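Hypothetical sugar kinase (Cytophaga hutchinsonii, PDB 3R8E) probably phosphorylates a sugar as a kinase of the ROK family, built on the ribonuclease H-like fold. Local coordinates at residues A[186-191]-A[245-250]. Numbering follows the deposited sequence.
Sequences KSLENQ and GTIIGE
Ile247 meets both Leu188 and Gln191 across a contact in the ribonuclease H-like fold of this ROK-family protein, where the capped turn leading into the short helix 189-192 packs on the side of the long helix 235-259. Followed outward, the Ile247 side chain has its CB directed at the other segment and there divides. The CG2 branch lies anti to the backbone N, the counterpart of chi1 -61°, which brings that methyl against two partners, Leu188 CD1 at 4.1 Å and Gln191 CB, also at 4.1 Å, which lie at about a right angle to each other as seen from it. The other branch, CG1, runs on to CD1, and Ile247 CD1 comes to 4.1 Å from Gln191 OE1. The Gln191 chain, bent at chi2 -81°, runs roughly perpendicular to Ile247, so its aliphatic root and its amide oxygen meet different branches of the isoleucine. Leu188 and Ile247 instead run past each other in opposite directions, and Leu188 CD1 also reaches 4.5 Å from Ile248 CA. No hydrogen bond crosses between the segments; most of the 166 Å² buried comes from Ile247, Leu188 and Gln191. Val192 of the short helix adds to the apolar surface against Ile247 and Ile248, while Ile248 also packs on Leu150 and Leu152, so the same residue also faces the five-stranded sheet that contains strand 147-152. The turn that presents Leu188 and Gln191 is closed by a capping bond, Asn190 N to Ser187 OG, 3.3 Å long and bent to 142° at the hydrogen.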
ATOM      1  N   LYS A 186       9.558 -13.834  -6.180  1.00 40.09           N
ATOM      2  CA  LYS A 186       8.461 -14.702  -5.747  1.00 37.82           C
ATOM      3  C   LYS A 186       7.562 -13.936  -4.784  1.00 35.64           C
ATOM      4  O   LYS A 186       7.990 -12.908  -4.249  1.00 35.04           O
ATOM      5  CB  LYS A 186       9.015 -15.972  -5.084  1.00 41.51           C
ATOM      6  N   SER A 187       6.318 -14.414  -4.563  1.00 27.43           N
ATOM      7  CA  SER A 187       5.396 -13.728  -3.654  1.00 24.02           C
ATOM      8  C   SER A 187       5.829 -13.899  -2.193  1.00 24.85           C
ATOM      9  O   SER A 187       6.539 -14.853  -1.867  1.00 24.75           O
ATOM     10  CB  SER A 187       3.964 -14.219  -3.844  1.00 26.44           C
ATOM     11  OG  SER A 187       3.731 -15.458  -3.197  1.00 32.27           O
ATOM     12  N   LEU A 188       5.392 -12.976  -1.317  1.00 19.34           N
ATOM     13  CA  LEU A 188       5.728 -13.009   0.109  1.00 18.84           C
ATOM     14  C   LEU A 188       5.317 -14.341   0.758  1.00 23.13           C
ATOM     15  O   LEU A 188       6.161 -14.973   1.406  1.00 22.91           O
ATOM     16  CB  LEU A 188       5.090 -11.818   0.840  1.00 17.26           C
ATOM     17  CG  LEU A 188       5.223 -11.744   2.372  1.00 19.94           C
ATOM     18  CD1 LEU A 188       6.701 -11.642   2.825  1.00 19.73           C
ATOM     19  CD2 LEU A 188       4.437 -10.568   2.912  1.00 19.98           C
ATOM     20  N   GLU A 189       4.065 -14.799   0.543  1.00 20.87           N
ATOM     21  CA  GLU A 189       3.641 -16.056   1.169  1.00 21.85           C
ATOM     22  C   GLU A 189       4.319 -17.290   0.550  1.00 26.17           C
ATOM     23  O   GLU A 189       4.434 -18.297   1.243  1.00 26.72           O
ATOM     24  CB  GLU A 189       2.117 -16.221   1.245  1.00 23.07           C
ATOM     25  CG  GLU A 189       1.344 -16.383  -0.047  1.00 31.70           C
ATOM     26  CD  GLU A 189      -0.121 -16.690   0.216  1.00 49.76           C
ATOM     27  OE1 GLU A 189      -0.697 -16.106   1.165  1.00 38.32           O
ATOM     28  OE2 GLU A 189      -0.691 -17.531  -0.514  1.00 42.32           O
ATOM     29  N   ASN A 190       4.853 -17.197  -0.689  1.00 22.32           N
ATOM     30  CA  ASN A 190       5.582 -18.327  -1.267  1.00 23.70           C
ATOM     31  C   ASN A 190       7.039 -18.350  -0.756  1.00 28.78           C
ATOM     32  O   ASN A 190       7.782 -19.289  -1.051  1.00 30.04           O
ATOM     33  CB  ASN A 190       5.512 -18.318  -2.793  1.00 25.76           C
ATOM     34  CG  ASN A 190       4.159 -18.740  -3.324  1.00 43.86           C
ATOM     35  OD1 ASN A 190       3.387 -19.449  -2.661  1.00 33.93           O
ATOM     36  ND2 ASN A 190       3.844 -18.325  -4.542  1.00 35.85           N
ATOM     37  N   GLN A 191       7.423 -17.336   0.052  1.00 24.88           N
ATOM     38  CA  GLN A 191       8.750 -17.247   0.662  1.00 25.04           C
ATOM     39  C   GLN A 191       8.691 -17.525   2.168  1.00 27.91           C
ATOM     40  O   GLN A 191       9.578 -18.202   2.689  1.00 28.74           O
ATOM     41  CB  GLN A 191       9.386 -15.864   0.419  1.00 25.93           C
ATOM     42  CG  GLN A 191       9.747 -15.564  -1.036  1.00 42.73           C
ATOM     43  CD  GLN A 191      11.060 -16.180  -1.440  1.00 61.41           C
ATOM     44  OE1 GLN A 191      12.138 -15.668  -1.125  1.00 58.93           O
ATOM     45  NE2 GLN A 191      10.996 -17.288  -2.159  1.00 52.62           N
ATOM     46  N   GLY A 245      13.067 -13.225   8.692  1.00 21.89           N
ATOM     47  CA  GLY A 245      12.930 -11.879   9.245  1.00 21.04           C
ATOM     48  C   GLY A 245      13.238 -10.786   8.241  1.00 24.49           C
ATOM     49  O   GLY A 245      12.434  -9.867   8.067  1.00 21.90           O
ATOM     50  N   THR A 246      14.381 -10.914   7.528  1.00 22.59           N
ATOM     51  CA  THR A 246      14.793  -9.967   6.484  1.00 22.34           C
ATOM     52  C   THR A 246      13.710  -9.870   5.399  1.00 24.04           C
ATOM     53  O   THR A 246      13.345  -8.755   5.014  1.00 22.62           O
ATOM     54  CB  THR A 246      16.148 -10.373   5.882  1.00 29.88           C
ATOM     55  OG1 THR A 246      17.125 -10.420   6.920  1.00 27.53           O
ATOM     56  CG2 THR A 246      16.615  -9.417   4.779  1.00 28.70           C
ATOM     57  N   ILE A 247      13.182 -11.029   4.931  1.00 20.28           N
ATOM     58  CA  ILE A 247      12.141 -11.076   3.895  1.00 19.43           C
ATOM     59  C   ILE A 247      10.872 -10.351   4.380  1.00 20.58           C
ATOM     60  O   ILE A 247      10.356  -9.509   3.645  1.00 19.31           O
ATOM     61  CB  ILE A 247      11.832 -12.530   3.423  1.00 23.40           C
ATOM     62  CG1 ILE A 247      13.089 -13.197   2.809  1.00 25.51           C
ATOM     63  CG2 ILE A 247      10.652 -12.555   2.424  1.00 23.66           C
ATOM     64  CD1 ILE A 247      13.050 -14.735   2.762  1.00 34.71           C
ATOM     65  N   ILE A 248      10.389 -10.642   5.614  1.00 17.40           N
ATOM     66  CA  ILE A 248       9.175  -9.996   6.150  1.00 16.71           C
ATOM     67  C   ILE A 248       9.407  -8.475   6.265  1.00 19.41           C
ATOM     68  O   ILE A 248       8.544  -7.692   5.853  1.00 18.23           O
ATOM     69  CB  ILE A 248       8.706 -10.613   7.502  1.00 19.74           C
ATOM     70  CG1 ILE A 248       8.399 -12.128   7.352  1.00 20.82           C
ATOM     71  CG2 ILE A 248       7.468  -9.878   8.051  1.00 20.21           C
ATOM     72  CD1 ILE A 248       8.297 -12.886   8.706  1.00 24.52           C
ATOM     73  N   GLY A 249      10.575  -8.089   6.784  1.00 17.82           N
ATOM     74  CA  GLY A 249      10.957  -6.686   6.933  1.00 17.22           C
ATOM     75  C   GLY A 249      10.977  -5.930   5.616  1.00 19.94           C
ATOM     76  O   GLY A 249      10.468  -4.808   5.541  1.00 18.12           O
ATOM     77  N   GLU A 250      11.510  -6.567   4.548  1.00 17.44           N
ATOM     78  CA  GLU A 250      11.565  -5.966   3.214  1.00 17.33           C
ATOM     79  C   GLU A 250      10.162  -5.712   2.651  1.00 19.62           C
ATOM     80  O   GLU A 250       9.951  -4.665   2.039  1.00 19.19           O
ATOM     81  CB  GLU A 250      12.378  -6.824   2.254  1.00 19.65           C
ATOM     82  CG  GLU A 250      13.875  -6.664   2.442  1.00 27.06           C
ATOM     83  CD  GLU A 250      14.733  -7.500   1.516  1.00 37.42           C
ATOM     84  OE1 GLU A 250      14.179  -8.320   0.746  1.00 31.40           O
ATOM     85  OE2 GLU A 250      15.970  -7.331   1.563  1.00 30.33           O
TER